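Long-range contact in AlgX/AlgJ SGNH hydrolase-like domain-containing protein (Eubacterium siraeum, PDB 4NZK), which is of unknown function but belongs to the DHHW family of the SGNH hydrolase clan and may be an esterase or acyltransferase-like enzyme: residues A[63-77]-A[109-122]. Numbering follows the deposited sequence.
Sequences LVVDIDGHTWGISLY and TAGAYYLPEGYEKY
Thr109 and Ser75 meet through a water rather than directly: the water donates to Ser75 O (2.7 Å), accepts from Gly111 N and also bonds Thr109 OG1. Ala110 follows, its CB at the edge of the Trp72 indole, near the ring plane. Gly111 packs against Ile74, whose CG2 sits 3.5 Å from Gly111 CA, close against the backbone of the glycine. Tyr114 then crosses Trp72 obliquely, ring planes at 33°, with Trp72 CH2 3.5 Å from Tyr114 CG and Tyr114 CB over the indole face. On the other side of the tyrosine ring lies CB of its neighbour Tyr113, while its hydroxyl bonds Thr153 O. Leu115 CG is anti to the backbone N (chi1 -159°), which swings Leu115 CD1 in among Leu63 CD2, Leu76 CD2 (3.8 Å) and Ile74 CG2. Pro116 turns CG to Val65 and Ile67, with Ile67 CD1 4.0 Å from Pro116 CG. Tyr119, which closes the type II turn begun at Pro116, lays its ring over Leu63: Leu63 CD2 stands 3.8 Å from the centroid of the Tyr119 ring, 7° off its normal, a CH-pi contact, and Leu63 CD1 touches Tyr119 CE1. A serine here would probably leave the methyls of Leu63 without their aromatic cover and open a gap over that side chain. Last, Tyr122 O comes to 3.5 Å from Leu76 CB. No direct hydrogen bond joins the segments, so the loop after strand 101-107 is held on one face of the 62-67/70-75 hairpin by apolar and aromatic packing, with one water joining Ser75 O to Gly111 N and the Thr109 hydroxyl.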
loop_
_atom_site.group_PDB
_atom_site.type_symbol
_atom_site.label_atom_id
_atom_site.label_comp_id
_atom_site.label_asym_id
_atom_site.label_seq_id
_atom_site.Cartn_x
_atom_site.Cartn_y
_atom_site.Cartn_z
ATOM N N LEU A 63 -3.519 -20.219 -3.117
ATOM C CA LEU A 63 -4.153 -21.295 -2.350
ATOM C C LEU A 63 -5.546 -20.842 -1.958
ATOM O O LEU A 63 -5.728 -19.783 -1.361
ATOM C CB LEU A 63 -3.328 -21.555 -1.084
ATOM C CG LEU A 63 -3.886 -22.566 -0.060
ATOM C CD1 LEU A 63 -3.900 -23.969 -0.648
ATOM C CD2 LEU A 63 -3.135 -22.567 1.263
ATOM N N VAL A 64 -6.530 -21.677 -2.280
ATOM C CA VAL A 64 -7.871 -21.520 -1.800
ATOM C C VAL A 64 -8.055 -22.548 -0.700
ATOM O O VAL A 64 -7.883 -23.745 -0.923
ATOM C CB VAL A 64 -8.885 -21.730 -2.903
ATOM C CG1 VAL A 64 -10.301 -21.622 -2.340
ATOM C CG2 VAL A 64 -8.676 -20.711 -3.993
ATOM N N VAL A 65 -8.403 -22.080 0.492
ATOM C CA VAL A 65 -8.503 -22.978 1.643
ATOM C C VAL A 65 -9.481 -22.432 2.666
ATOM O O VAL A 65 -9.650 -21.227 2.779
ATOM C CB VAL A 65 -7.094 -23.161 2.255
ATOM C CG1 VAL A 65 -6.522 -21.829 2.719
ATOM C CG2 VAL A 65 -7.047 -24.224 3.349
ATOM N N ASP A 66 -10.178 -23.334 3.366
ATOM C CA ASP A 66 -11.076 -22.905 4.420
ATOM C C ASP A 66 -10.363 -22.922 5.769
ATOM O O ASP A 66 -9.700 -23.898 6.142
ATOM C CB ASP A 66 -12.332 -23.787 4.460
ATOM C CG ASP A 66 -13.265 -23.580 3.266
ATOM O OD1 ASP A 66 -12.914 -22.870 2.314
ATOM O OD2 ASP A 66 -14.378 -24.156 3.278
ATOM N N ILE A 67 -10.482 -21.821 6.482
ATOM C CA ILE A 67 -9.856 -21.678 7.798
ATOM C C ILE A 67 -10.908 -21.158 8.760
ATOM O O ILE A 67 -11.485 -20.092 8.531
ATOM C CB ILE A 67 -8.697 -20.664 7.762
ATOM C CG1 ILE A 67 -7.642 -21.052 6.727
ATOM C CG2 ILE A 67 -8.034 -20.562 9.140
ATOM C CD1 ILE A 67 -6.573 -19.977 6.506
ATOM N N ASP A 68 -11.178 -21.935 9.809
ATOM C CA ASP A 68 -12.147 -21.534 10.829
ATOM C C ASP A 68 -13.483 -21.119 10.214
ATOM O O ASP A 68 -14.074 -20.091 10.578
ATOM C CB ASP A 68 -11.546 -20.407 11.690
ATOM C CG ASP A 68 -10.292 -20.860 12.473
ATOM O OD1 ASP A 68 -10.208 -22.060 12.872
ATOM O OD2 ASP A 68 -9.400 -20.005 12.699
ATOM N N GLY A 69 -13.935 -21.930 9.251
ATOM C CA GLY A 69 -15.245 -21.747 8.622
ATOM C C GLY A 69 -15.334 -20.691 7.531
ATOM O O GLY A 69 -16.428 -20.431 7.025
ATOM N N HIS A 70 -14.207 -20.068 7.156
ATOM C CA HIS A 70 -14.214 -19.046 6.097
ATOM C C HIS A 70 -13.206 -19.431 5.018
ATOM O O HIS A 70 -12.130 -19.928 5.314
ATOM C CB HIS A 70 -13.849 -17.636 6.607
ATOM C CG HIS A 70 -14.992 -16.851 7.202
ATOM N ND1 HIS A 70 -16.040 -16.356 6.453
ATOM C CD2 HIS A 70 -15.204 -16.418 8.466
ATOM C CE1 HIS A 70 -16.864 -15.681 7.234
ATOM N NE2 HIS A 70 -16.379 -15.704 8.462
ATOM N N THR A 71 -13.565 -19.167 3.782
ATOM C CA THR A 71 -12.676 -19.435 2.666
ATOM C C THR A 71 -11.741 -18.254 2.471
ATOM O O THR A 71 -12.158 -17.084 2.380
ATOM C CB THR A 71 -13.473 -19.661 1.377
ATOM O OG1 THR A 71 -14.391 -20.751 1.584
ATOM C CG2 THR A 71 -12.547 -19.982 0.201
ATOM N N TRP A 72 -10.475 -18.596 2.312
ATOM C CA TRP A 72 -9.461 -17.630 1.959
ATOM C C TRP A 72 -8.856 -17.957 0.594
ATOM O O TRP A 72 -8.744 -19.120 0.222
ATOM C CB TRP A 72 -8.301 -17.732 2.935
ATOM C CG TRP A 72 -8.544 -17.230 4.292
ATOM C CD1 TRP A 72 -9.362 -17.776 5.238
ATOM C CD2 TRP A 72 -7.870 -16.135 4.919
ATOM N NE1 TRP A 72 -9.275 -17.050 6.389
ATOM C CE2 TRP A 72 -8.364 -16.047 6.227
ATOM C CE3 TRP A 72 -6.934 -15.188 4.481
ATOM C CZ2 TRP A 72 -7.925 -15.063 7.133
ATOM C CZ3 TRP A 72 -6.494 -14.232 5.377
ATOM C CH2 TRP A 72 -7.010 -14.173 6.679
ATOM N N GLY A 73 -8.430 -16.911 -0.110
ATOM C CA GLY A 73 -7.520 -17.027 -1.241
ATOM C C GLY A 73 -6.245 -16.330 -0.784
ATOM O O GLY A 73 -6.289 -15.151 -0.392
ATOM N N ILE A 74 -5.122 -17.066 -0.828
ATOM C CA ILE A 74 -3.818 -16.602 -0.342
ATOM C C ILE A 74 -2.771 -16.780 -1.399
ATOM O O ILE A 74 -2.557 -17.899 -1.909
ATOM C CB ILE A 74 -3.409 -17.392 0.914
ATOM C CG1 ILE A 74 -4.505 -17.252 1.974
ATOM C CG2 ILE A 74 -2.023 -16.915 1.413
ATOM C CD1 ILE A 74 -4.288 -18.057 3.228
ATOM N N SER A 75 -2.084 -15.691 -1.729
ATOM C CA SER A 75 -1.028 -15.766 -2.747
ATOM C C SER A 75 0.223 -16.368 -2.086
ATOM O O SER A 75 0.676 -15.903 -1.043
ATOM C CB SER A 75 -0.691 -14.364 -3.259
ATOM O OG SER A 75 -1.747 -13.733 -3.918
ATOM N N LEU A 76 0.773 -17.399 -2.716
ATOM C CA LEU A 76 1.979 -18.037 -2.239
ATOM C C LEU A 76 3.193 -17.238 -2.714
ATOM O O LEU A 76 3.209 -16.690 -3.797
ATOM C CB LEU A 76 2.036 -19.494 -2.711
ATOM C CG LEU A 76 0.839 -20.325 -2.184
ATOM C CD1 LEU A 76 0.730 -21.665 -2.893
ATOM C CD2 LEU A 76 0.850 -20.517 -0.679
ATOM N N TYR A 77 4.225 -17.219 -1.886
ATOM C CA TYR A 77 5.386 -16.364 -2.130
ATOM C C TYR A 77 6.619 -17.202 -2.385
ATOM O O TYR A 77 6.844 -18.190 -1.672
ATOM C CB TYR A 77 5.606 -15.469 -0.903
ATOM C CG TYR A 77 6.700 -14.466 -1.088
ATOM C CD1 TYR A 77 6.697 -13.555 -2.152
ATOM C CD2 TYR A 77 7.707 -14.350 -0.162
ATOM C CE1 TYR A 77 7.701 -12.608 -2.294
ATOM C CE2 TYR A 77 8.723 -13.419 -0.314
ATOM C CZ TYR A 77 8.711 -12.551 -1.376
ATOM O OH TYR A 77 9.688 -11.618 -1.573
ATOM N N THR A 109 2.011 -9.762 2.183
ATOM C CA THR A 109 0.645 -10.131 1.926
ATOM C C THR A 109 0.201 -11.124 3.011
ATOM O O THR A 109 0.987 -11.490 3.920
ATOM C CB THR A 109 0.503 -10.711 0.523
ATOM O OG1 THR A 109 1.382 -11.838 0.400
ATOM C CG2 THR A 109 0.842 -9.660 -0.540
ATOM N N ALA A 110 -1.063 -11.524 2.961
ATOM C CA ALA A 110 -1.655 -12.267 4.069
ATOM C C ALA A 110 -0.948 -13.560 4.418
ATOM O O ALA A 110 -0.988 -13.999 5.553
ATOM C CB ALA A 110 -3.138 -12.532 3.820
ATOM N N GLY A 111 -0.317 -14.193 3.424
ATOM C CA GLY A 111 0.336 -15.464 3.614
ATOM C C GLY A 111 1.479 -15.418 4.593
ATOM O O GLY A 111 1.908 -16.470 5.098
ATOM N N ALA A 112 2.011 -14.232 4.885
ATOM C CA ALA A 112 3.023 -14.162 5.945
ATOM C C ALA A 112 2.488 -14.589 7.313
ATOM O O ALA A 112 3.257 -15.093 8.159
ATOM C CB ALA A 112 3.541 -12.770 6.095
ATOM N N TYR A 113 1.187 -14.370 7.527
ATOM C CA TYR A 113 0.589 -14.570 8.825
ATOM C C TYR A 113 -0.468 -15.664 8.930
ATOM O O TYR A 113 -0.654 -16.229 10.003
ATOM C CB TYR A 113 -0.064 -13.271 9.293
ATOM C CG TYR A 113 0.834 -12.058 9.200
ATOM C CD1 TYR A 113 1.975 -11.969 9.972
ATOM C CD2 TYR A 113 0.533 -11.010 8.374
ATOM C CE1 TYR A 113 2.830 -10.867 9.875
ATOM C CE2 TYR A 113 1.359 -9.893 8.281
ATOM C CZ TYR A 113 2.515 -9.825 9.048
ATOM O OH TYR A 113 3.319 -8.720 8.929
ATOM N N TYR A 114 -1.179 -15.925 7.839
ATOM C CA TYR A 114 -2.386 -16.740 7.868
ATOM C C TYR A 114 -2.352 -18.063 7.110
ATOM O O TYR A 114 -3.363 -18.747 7.060
ATOM C CB TYR A 114 -3.529 -15.902 7.313
ATOM C CG TYR A 114 -3.853 -14.708 8.198
ATOM C CD1 TYR A 114 -4.489 -14.873 9.410
ATOM C CD2 TYR A 114 -3.537 -13.439 7.823
ATOM C CE1 TYR A 114 -4.800 -13.784 10.217
ATOM C CE2 TYR A 114 -3.861 -12.342 8.606
ATOM C CZ TYR A 114 -4.483 -12.520 9.811
ATOM O OH TYR A 114 -4.777 -11.402 10.547
ATOM N N LEU A 115 -1.212 -18.421 6.544
ATOM C CA LEU A 115 -1.103 -19.703 5.865
ATOM C C LEU A 115 -1.276 -20.823 6.872
ATOM O O LEU A 115 -0.626 -20.801 7.930
ATOM C CB LEU A 115 0.246 -19.766 5.126
ATOM C CG LEU A 115 0.432 -20.729 3.986
ATOM C CD1 LEU A 115 -0.582 -20.469 2.860
ATOM C CD2 LEU A 115 1.854 -20.609 3.490
ATOM N N PRO A 116 -2.161 -21.799 6.569
ATOM C CA PRO A 116 -2.390 -22.825 7.561
ATOM C C PRO A 116 -1.259 -23.800 7.653
ATOM O O PRO A 116 -0.314 -23.800 6.828
ATOM C CB PRO A 116 -3.671 -23.534 7.100
ATOM C CG PRO A 116 -4.026 -22.977 5.807
ATOM C CD PRO A 116 -3.125 -21.852 5.463
ATOM N N GLU A 117 -1.350 -24.634 8.675
ATOM C CA GLU A 117 -0.314 -25.626 8.917
ATOM C C GLU A 117 -0.187 -26.570 7.727
ATOM O O GLU A 117 -1.175 -26.909 7.063
ATOM C CB GLU A 117 -0.583 -26.407 10.206
ATOM C CG GLU A 117 -1.772 -27.346 10.123
ATOM N N GLY A 118 1.049 -26.967 7.447
ATOM C CA GLY A 118 1.292 -27.919 6.377
ATOM C C GLY A 118 1.633 -27.333 5.030
ATOM O O GLY A 118 1.943 -28.078 4.117
ATOM N N TYR A 119 1.607 -26.005 4.896
ATOM C CA TYR A 119 1.914 -25.402 3.611
ATOM C C TYR A 119 3.261 -24.708 3.565
ATOM O O TYR A 119 3.529 -24.027 2.585
ATOM C CB TYR A 119 0.797 -24.406 3.206
ATOM C CG TYR A 119 -0.486 -25.102 2.877
ATOM C CD1 TYR A 119 -0.719 -25.589 1.596
ATOM C CD2 TYR A 119 -1.446 -25.334 3.850
ATOM C CE1 TYR A 119 -1.892 -26.241 1.284
ATOM C CE2 TYR A 119 -2.618 -25.989 3.543
ATOM C CZ TYR A 119 -2.826 -26.448 2.253
ATOM O OH TYR A 119 -3.996 -27.108 1.954
ATOM N N GLU A 120 4.091 -24.909 4.596
ATOM C CA GLU A 120 5.405 -24.288 4.709
ATOM C C GLU A 120 6.286 -24.538 3.470
ATOM O O GLU A 120 7.010 -23.629 3.036
ATOM C CB GLU A 120 6.127 -24.753 6.000
ATOM C CG GLU A 120 5.425 -24.359 7.319
ATOM C CD GLU A 120 4.270 -25.282 7.764
ATOM O OE1 GLU A 120 3.954 -26.290 7.083
ATOM O OE2 GLU A 120 3.651 -24.998 8.821
ATOM N N LYS A 121 6.188 -25.727 2.875
ATOM C CA LYS A 121 7.010 -26.072 1.721
ATOM C C LYS A 121 6.601 -25.334 0.420
ATOM O O LYS A 121 7.330 -25.369 -0.580
ATOM C CB LYS A 121 7.096 -27.611 1.538
ATOM C CG LYS A 121 5.853 -28.268 0.962
ATOM C CD LYS A 121 5.799 -29.772 1.293
ATOM C CE LYS A 121 5.033 -30.561 0.255
ATOM N NZ LYS A 121 4.639 -31.921 0.735
ATOM N N TYR A 122 5.453 -24.643 0.462
ATOM C CA TYR A 122 4.932 -23.917 -0.684
ATOM C C TYR A 122 4.987 -22.407 -0.540
ATOM O O TYR A 122 4.470 -21.700 -1.396
ATOM C CB TYR A 122 3.476 -24.300 -0.955
ATOM C CG TYR A 122 3.262 -25.779 -1.159
ATOM C CD1 TYR A 122 3.745 -26.435 -2.288
ATOM C CD2 TYR A 122 2.550 -26.525 -0.212
ATOM C CE1 TYR A 122 3.523 -27.802 -2.465
ATOM C CE2 TYR A 122 2.339 -27.873 -0.377
ATOM C CZ TYR A 122 2.837 -28.505 -1.495
ATOM O OH TYR A 122 2.593 -29.863 -1.619
HETATM O O HOH W 1 -0.281 -13.898 0.567
#